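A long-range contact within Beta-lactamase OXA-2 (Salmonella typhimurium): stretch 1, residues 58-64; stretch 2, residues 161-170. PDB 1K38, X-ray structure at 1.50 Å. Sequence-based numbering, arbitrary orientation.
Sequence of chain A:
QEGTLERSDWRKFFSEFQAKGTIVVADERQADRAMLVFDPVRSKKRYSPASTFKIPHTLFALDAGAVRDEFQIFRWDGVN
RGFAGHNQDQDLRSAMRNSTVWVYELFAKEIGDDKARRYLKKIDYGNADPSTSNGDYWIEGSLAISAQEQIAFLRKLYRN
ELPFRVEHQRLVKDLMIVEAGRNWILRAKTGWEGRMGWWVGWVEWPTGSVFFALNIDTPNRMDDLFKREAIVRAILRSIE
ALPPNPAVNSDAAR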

ATOM      1  N   THR A  58       4.537  -6.862 -14.524  1.00 16.39           N
ATOM      2  CA  THR A  58       3.470  -7.409 -13.694  1.00 15.60           C
ATOM      3  C   THR A  58       2.126  -7.038 -14.321  1.00 15.81           C
ATOM      4  O   THR A  58       1.185  -7.835 -14.301  1.00 17.11           O
ATOM      5  N   LEU A  59       2.036  -5.828 -14.873  1.00 15.09           N
ATOM      6  CA  LEU A  59       0.808  -5.389 -15.530  1.00 15.01           C
ATOM      7  C   LEU A  59       0.567  -6.287 -16.746  1.00 16.44           C
ATOM      8  O   LEU A  59      -0.554  -6.741 -16.975  1.00 16.66           O
ATOM      9  N   PHE A  60       1.621  -6.544 -17.522  1.00 15.95           N
ATOM     10  CA  PHE A  60       1.505  -7.409 -18.700  1.00 16.43           C
ATOM     11  C   PHE A  60       0.963  -8.776 -18.294  1.00 17.34           C
ATOM     12  O   PHE A  60       0.035  -9.300 -18.914  1.00 18.45           O
ATOM     13  N   ALA A  61       1.574  -9.354 -17.263  1.00 17.40           N
ATOM     14  CA  ALA A  61       1.204 -10.675 -16.762  1.00 16.53           C
ATOM     15  C   ALA A  61      -0.230 -10.753 -16.248  1.00 18.13           C
ATOM     16  O   ALA A  61      -0.931 -11.730 -16.504  1.00 18.10           O
ATOM     17  N   LEU A  62      -0.666  -9.733 -15.516  1.00 17.73           N
ATOM     18  CA  LEU A  62      -2.027  -9.721 -14.993  1.00 17.32           C
ATOM     19  C   LEU A  62      -3.016  -9.575 -16.148  1.00 17.78           C
ATOM     20  O   LEU A  62      -4.057 -10.239 -16.181  1.00 18.12           O
ATOM     21  N   ASP A  63      -2.681  -8.705 -17.096  1.00 18.52           N
ATOM     22  CA  ASP A  63      -3.542  -8.464 -18.245  1.00 17.73           C
ATOM     23  C   ASP A  63      -3.665  -9.698 -19.130  1.00 20.09           C
ATOM     24  O   ASP A  63      -4.740  -9.987 -19.650  1.00 22.02           O
ATOM     25  N   ALA A  64      -2.566 -10.432 -19.281  1.00 19.00           N
ATOM     26  CA  ALA A  64      -2.548 -11.634 -20.116  1.00 20.17           C
ATOM     27  C   ALA A  64      -3.068 -12.869 -19.387  1.00 21.56           C
ATOM     28  O   ALA A  64      -3.266 -13.922 -19.998  1.00 23.57           O
ATOM     29  N   GLU A 161      -3.237   6.099 -15.342  1.00 17.35           N
ATOM     30  CA  GLU A 161      -3.369   6.437 -16.761  1.00 18.14           C
ATOM     31  C   GLU A 161      -2.851   5.404 -17.754  1.00 17.84           C
ATOM     32  O   GLU A 161      -2.947   5.612 -18.964  1.00 19.35           O
ATOM     33  N   LEU A 162      -2.289   4.304 -17.267  1.00 16.78           N
ATOM     34  CA  LEU A 162      -1.786   3.288 -18.184  1.00 15.92           C
ATOM     35  C   LEU A 162      -2.964   2.509 -18.764  1.00 16.33           C
ATOM     36  O   LEU A 162      -4.021   2.401 -18.137  1.00 15.12           O
ATOM     37  N   PRO A 163      -2.799   1.960 -19.977  1.00 16.48           N
ATOM     38  CA  PRO A 163      -3.850   1.189 -20.650  1.00 16.42           C
ATOM     39  C   PRO A 163      -4.018  -0.230 -20.114  1.00 16.11           C
ATOM     40  O   PRO A 163      -3.937  -1.209 -20.863  1.00 17.47           O
ATOM     41  N   PHE A 164      -4.258  -0.329 -18.811  1.00 15.79           N
ATOM     42  CA  PHE A 164      -4.465  -1.604 -18.133  1.00 16.00           C
ATOM     43  C   PHE A 164      -5.590  -1.394 -17.131  1.00 15.18           C
ATOM     44  O   PHE A 164      -5.886  -0.259 -16.765  1.00 15.58           O
ATOM     45  N   ARG A 165      -6.217  -2.481 -16.697  1.00 16.18           N
ATOM     46  CA  ARG A 165      -7.290  -2.390 -15.710  1.00 15.82           C
ATOM     47  C   ARG A 165      -6.778  -1.600 -14.515  1.00 16.90           C
ATOM     48  O   ARG A 165      -5.654  -1.825 -14.059  1.00 14.47           O
ATOM     49  N   VAL A 166      -7.594  -0.689 -14.000  1.00 15.98           N
ATOM     50  CA  VAL A 166      -7.176   0.086 -12.841  1.00 15.66           C
ATOM     51  C   VAL A 166      -6.872  -0.859 -11.674  1.00 16.38           C
ATOM     52  O   VAL A 166      -5.966  -0.596 -10.878  1.00 15.12           O
ATOM     53  N   GLU A 167      -7.608  -1.967 -11.569  1.00 14.76           N
ATOM     54  CA  GLU A 167      -7.344  -2.905 -10.482  1.00 14.85           C
ATOM     55  C   GLU A 167      -5.907  -3.428 -10.564  1.00 15.03           C
ATOM     56  O   GLU A 167      -5.252  -3.622  -9.529  1.00 13.75           O
ATOM     57  N   HIS A 168      -5.413  -3.639 -11.786  1.00 13.47           N
ATOM     58  CA  HIS A 168      -4.050  -4.139 -11.964  1.00 14.65           C
ATOM     59  C   HIS A 168      -3.028  -3.062 -11.628  1.00 13.64           C
ATOM     60  O   HIS A 168      -1.981  -3.350 -11.040  1.00 13.61           O
ATOM     61  N   GLN A 169      -3.328  -1.824 -12.001  1.00 12.49           N
ATOM     62  CA  GLN A 169      -2.428  -0.719 -11.692  1.00 13.53           C
ATOM     63  C   GLN A 169      -2.358  -0.535 -10.178  1.00 13.45           C
ATOM     64  O   GLN A 169      -1.282  -0.284  -9.628  1.00 13.89           O
ATOM     65  N   ARG A 170      -3.493  -0.675  -9.497  1.00 13.86           N
ATOM     66  CA  ARG A 170      -3.492  -0.535  -8.045  1.00 13.50           C
ATOM     67  C   ARG A 170      -2.725  -1.675  -7.378  1.00 12.96           C
ATOM     68  O   ARG A 170      -1.980  -1.454  -6.421  1.00 14.62           O
TER

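Segments far apart in sequence are often joined by aliphatic groups laid on aromatic rings, with polar links left to the margin, and this contact in OXA-2 is a compact example. A helix that enters the first stretch from earlier in the chain meets a loop that runs into a second helix, the two helix axes crossing at 141°, and 439 Å² is buried with no clear direct hydrogen bond between the stretches.

Two CH-pi contacts organise the packing. Leu59, Leu62, Phe164 and His168 all direct CA-to-CB toward the opposing stretch, and all four take chi1 in the m well. Leu59 CB lies 3.9 Å from the centroid of the Phe164 ring, almost on the ring normal; Leu62 CB stands 3.5 Å from the centroid of the His168 ring, only 2° off its normal. Each ring thus offers a flat face to a methylene group held close to the helix backbone.

Apolar contacts extend this pattern. With chi2 t, Leu59 places CD1 3.6 Å from Leu162 CD1, while its CD2 reaches 3.5 Å from His168 O, packing against the second helix's backbone. The CA-to-CB bond of Phe60 points away from the second stretch, yet its ring returns: Phe60 CD1 is 3.6 Å from Phe164 CZ. These rings meet rim to rim, centroids 5.9 Å apart. Asp63 CB, 3.8 Å from Phe164 CD1, borders the same ring at its edge.

Polar groups serve the periphery and the loop's own shape. One water donates to Pro163 O (2.9 Å from the water O) and weakly to Asp63 OD2; another accepts from Arg165 NE (2.7 Å from its O) and donates weakly to Asp63 O. Within the second stretch, Gln169, whose CA-to-CB bond points away from the first stretch, ties down the loop, its OE1 accepting from Leu162 N at 3.1 Å and its NE2 donating weakly to Phe164 O at 3.0 Å.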

ATOM      1  CB  THR A  58       3.536  -6.871 -12.247  1.00 15.33           C
ATOM      2  OG1 THR A  58       4.792  -7.239 -11.657  1.00 15.90           O
ATOM      3  CG2 THR A  58       2.411  -7.462 -11.405  1.00 16.93           C
ATOM      4  CB  LEU A  59       0.919  -3.927 -15.974  1.00 14.97           C
ATOM      5  CG  LEU A  59       1.037  -2.867 -14.873  1.00 16.17           C
ATOM      6  CD1 LEU A  59       1.337  -1.513 -15.498  1.00 16.91           C
ATOM      7  CD2 LEU A  59      -0.259  -2.816 -14.070  1.00 16.26           C
ATOM      8  CB  PHE A  60       2.871  -7.651 -19.362  1.00 16.71           C
ATOM      9  CG  PHE A  60       3.505  -6.432 -19.982  1.00 17.21           C
ATOM     10  CD1 PHE A  60       2.985  -5.153 -19.793  1.00 18.42           C
ATOM     11  CD2 PHE A  60       4.665  -6.574 -20.742  1.00 18.13           C
ATOM     12  CE1 PHE A  60       3.615  -4.037 -20.353  1.00 18.53           C
ATOM     13  CE2 PHE A  60       5.298  -5.467 -21.304  1.00 18.62           C
ATOM     14  CZ  PHE A  60       4.774  -4.198 -21.110  1.00 18.99           C
ATOM     15  CB  ALA A  61       2.179 -11.106 -15.666  1.00 18.03           C
ATOM     16  CB  LEU A  62      -2.208  -8.561 -14.008  1.00 16.91           C
ATOM     17  CG  LEU A  62      -1.535  -8.718 -12.639  1.00 15.27           C
ATOM     18  CD1 LEU A  62      -1.393  -7.348 -11.988  1.00 14.74           C
ATOM     19  CD2 LEU A  62      -2.351  -9.659 -11.762  1.00 14.91           C
ATOM     20  CB  ASP A  63      -3.008  -7.288 -19.069  1.00 18.95           C
ATOM     21  CG  ASP A  63      -3.973  -6.854 -20.154  1.00 20.13           C
ATOM     22  OD1 ASP A  63      -3.900  -7.399 -21.276  1.00 20.30           O
ATOM     23  OD2 ASP A  63      -4.817  -5.977 -19.877  1.00 22.00           O
ATOM     24  CB  ALA A  64      -1.135 -11.892 -20.619  1.00 19.78           C
ATOM     25  CB  GLU A 161      -2.667   7.763 -17.048  1.00 21.19           C
ATOM     26  CG  GLU A 161      -3.134   8.918 -16.200  1.00 25.30           C
ATOM     27  CD  GLU A 161      -2.349  10.182 -16.481  1.00 28.80           C
ATOM     28  OE1 GLU A 161      -1.133  10.080 -16.753  1.00 30.56           O
ATOM     29  OE2 GLU A 161      -2.943  11.275 -16.422  1.00 29.99           O
ATOM     30  CB  LEU A 162      -0.819   2.348 -17.463  1.00 16.97           C
ATOM     31  CG  LEU A 162       0.483   2.994 -16.972  1.00 15.70           C
ATOM     32  CD1 LEU A 162       1.264   1.978 -16.155  1.00 15.82           C
ATOM     33  CD2 LEU A 162       1.320   3.490 -18.153  1.00 17.15           C
ATOM     34  CB  PRO A 163      -3.403   1.209 -22.104  1.00 16.92           C
ATOM     35  CG  PRO A 163      -1.917   1.117 -21.970  1.00 18.19           C
ATOM     36  CD  PRO A 163      -1.616   2.101 -20.848  1.00 16.39           C
ATOM     37  CB  PHE A 164      -3.201  -2.025 -17.376  1.00 17.19           C
ATOM     38  CG  PHE A 164      -2.046  -2.371 -18.267  1.00 18.35           C
ATOM     39  CD1 PHE A 164      -1.970  -3.618 -18.875  1.00 18.74           C
ATOM     40  CD2 PHE A 164      -1.048  -1.438 -18.522  1.00 20.24           C
ATOM     41  CE1 PHE A 164      -0.914  -3.929 -19.730  1.00 20.88           C
ATOM     42  CE2 PHE A 164       0.008  -1.740 -19.374  1.00 21.71           C
ATOM     43  CZ  PHE A 164       0.074  -2.988 -19.979  1.00 20.96           C
ATOM     44  CB  ARG A 165      -7.702  -3.780 -15.217  1.00 18.24           C
ATOM     45  CG  ARG A 165      -8.329  -4.684 -16.259  1.00 19.69           C
ATOM     46  CD  ARG A 165      -8.597  -6.058 -15.661  1.00 23.60           C
ATOM     47  NE  ARG A 165      -9.194  -6.981 -16.624  1.00 26.73           N
ATOM     48  CZ  ARG A 165     -10.417  -7.490 -16.513  1.00 28.80           C
ATOM     49  NH1 ARG A 165     -11.182  -7.168 -15.479  1.00 28.95           N
ATOM     50  NH2 ARG A 165     -10.875  -8.323 -17.442  1.00 30.11           N
ATOM     51  CB  VAL A 166      -8.250   1.120 -12.441  1.00 15.08           C
ATOM     52  CG1 VAL A 166      -7.939   1.713 -11.065  1.00 16.94           C
ATOM     53  CG2 VAL A 166      -8.294   2.228 -13.487  1.00 15.04           C
ATOM     54  CB  GLU A 167      -8.336  -4.084 -10.501  1.00 17.28           C
ATOM     55  CG  GLU A 167      -8.325  -4.942 -11.756  1.00 16.20           C
ATOM     56  CD  GLU A 167      -9.069  -6.254 -11.562  1.00 19.02           C
ATOM     57  OE1 GLU A 167      -8.703  -7.010 -10.637  1.00 17.57           O
ATOM     58  OE2 GLU A 167     -10.013  -6.535 -12.336  1.00 22.42           O
ATOM     59  CB  HIS A 168      -3.837  -4.626 -13.400  1.00 14.93           C
ATOM     60  CG  HIS A 168      -4.614  -5.857 -13.738  1.00 17.21           C
ATOM     61  ND1 HIS A 168      -5.125  -6.703 -12.776  1.00 19.29           N
ATOM     62  CD2 HIS A 168      -4.947  -6.400 -14.933  1.00 15.28           C
ATOM     63  CE1 HIS A 168      -5.739  -7.714 -13.366  1.00 16.93           C
ATOM     64  NE2 HIS A 168      -5.645  -7.554 -14.673  1.00 20.95           N
ATOM     65  CB  GLN A 169      -2.898   0.569 -12.377  1.00 13.03           C
ATOM     66  CG  GLN A 169      -2.868   0.488 -13.898  1.00 13.86           C
ATOM     67  CD  GLN A 169      -3.257   1.796 -14.563  1.00 15.65           C
ATOM     68  OE1 GLN A 169      -2.498   2.767 -14.547  1.00 15.07           O
ATOM     69  NE2 GLN A 169      -4.450   1.830 -15.147  1.00 17.20           N
ATOM     70  CB  ARG A 170      -4.919  -0.480  -7.501  1.00 12.73           C
ATOM     71  CG  ARG A 170      -5.677   0.755  -7.938  1.00 13.64           C
ATOM     72  CD  ARG A 170      -6.912   1.002  -7.078  1.00 12.91           C
ATOM     73  NE  ARG A 170      -7.667   2.148  -7.581  1.00 13.71           N
ATOM     74  CZ  ARG A 170      -7.255   3.410  -7.525  1.00 14.70           C
ATOM     75  NH1 ARG A 170      -6.086   3.719  -6.968  1.00 14.46           N
ATOM     76  NH2 ARG A 170      -7.993   4.367  -8.076  1.00 15.21           N
TER
HETATM   77  O   HOH W   1      -3.703  -3.879 -21.843  1.00 25.76           O
HETATM   78  O   HOH W   2      -7.208  -8.238 -18.025  1.00 37.10           O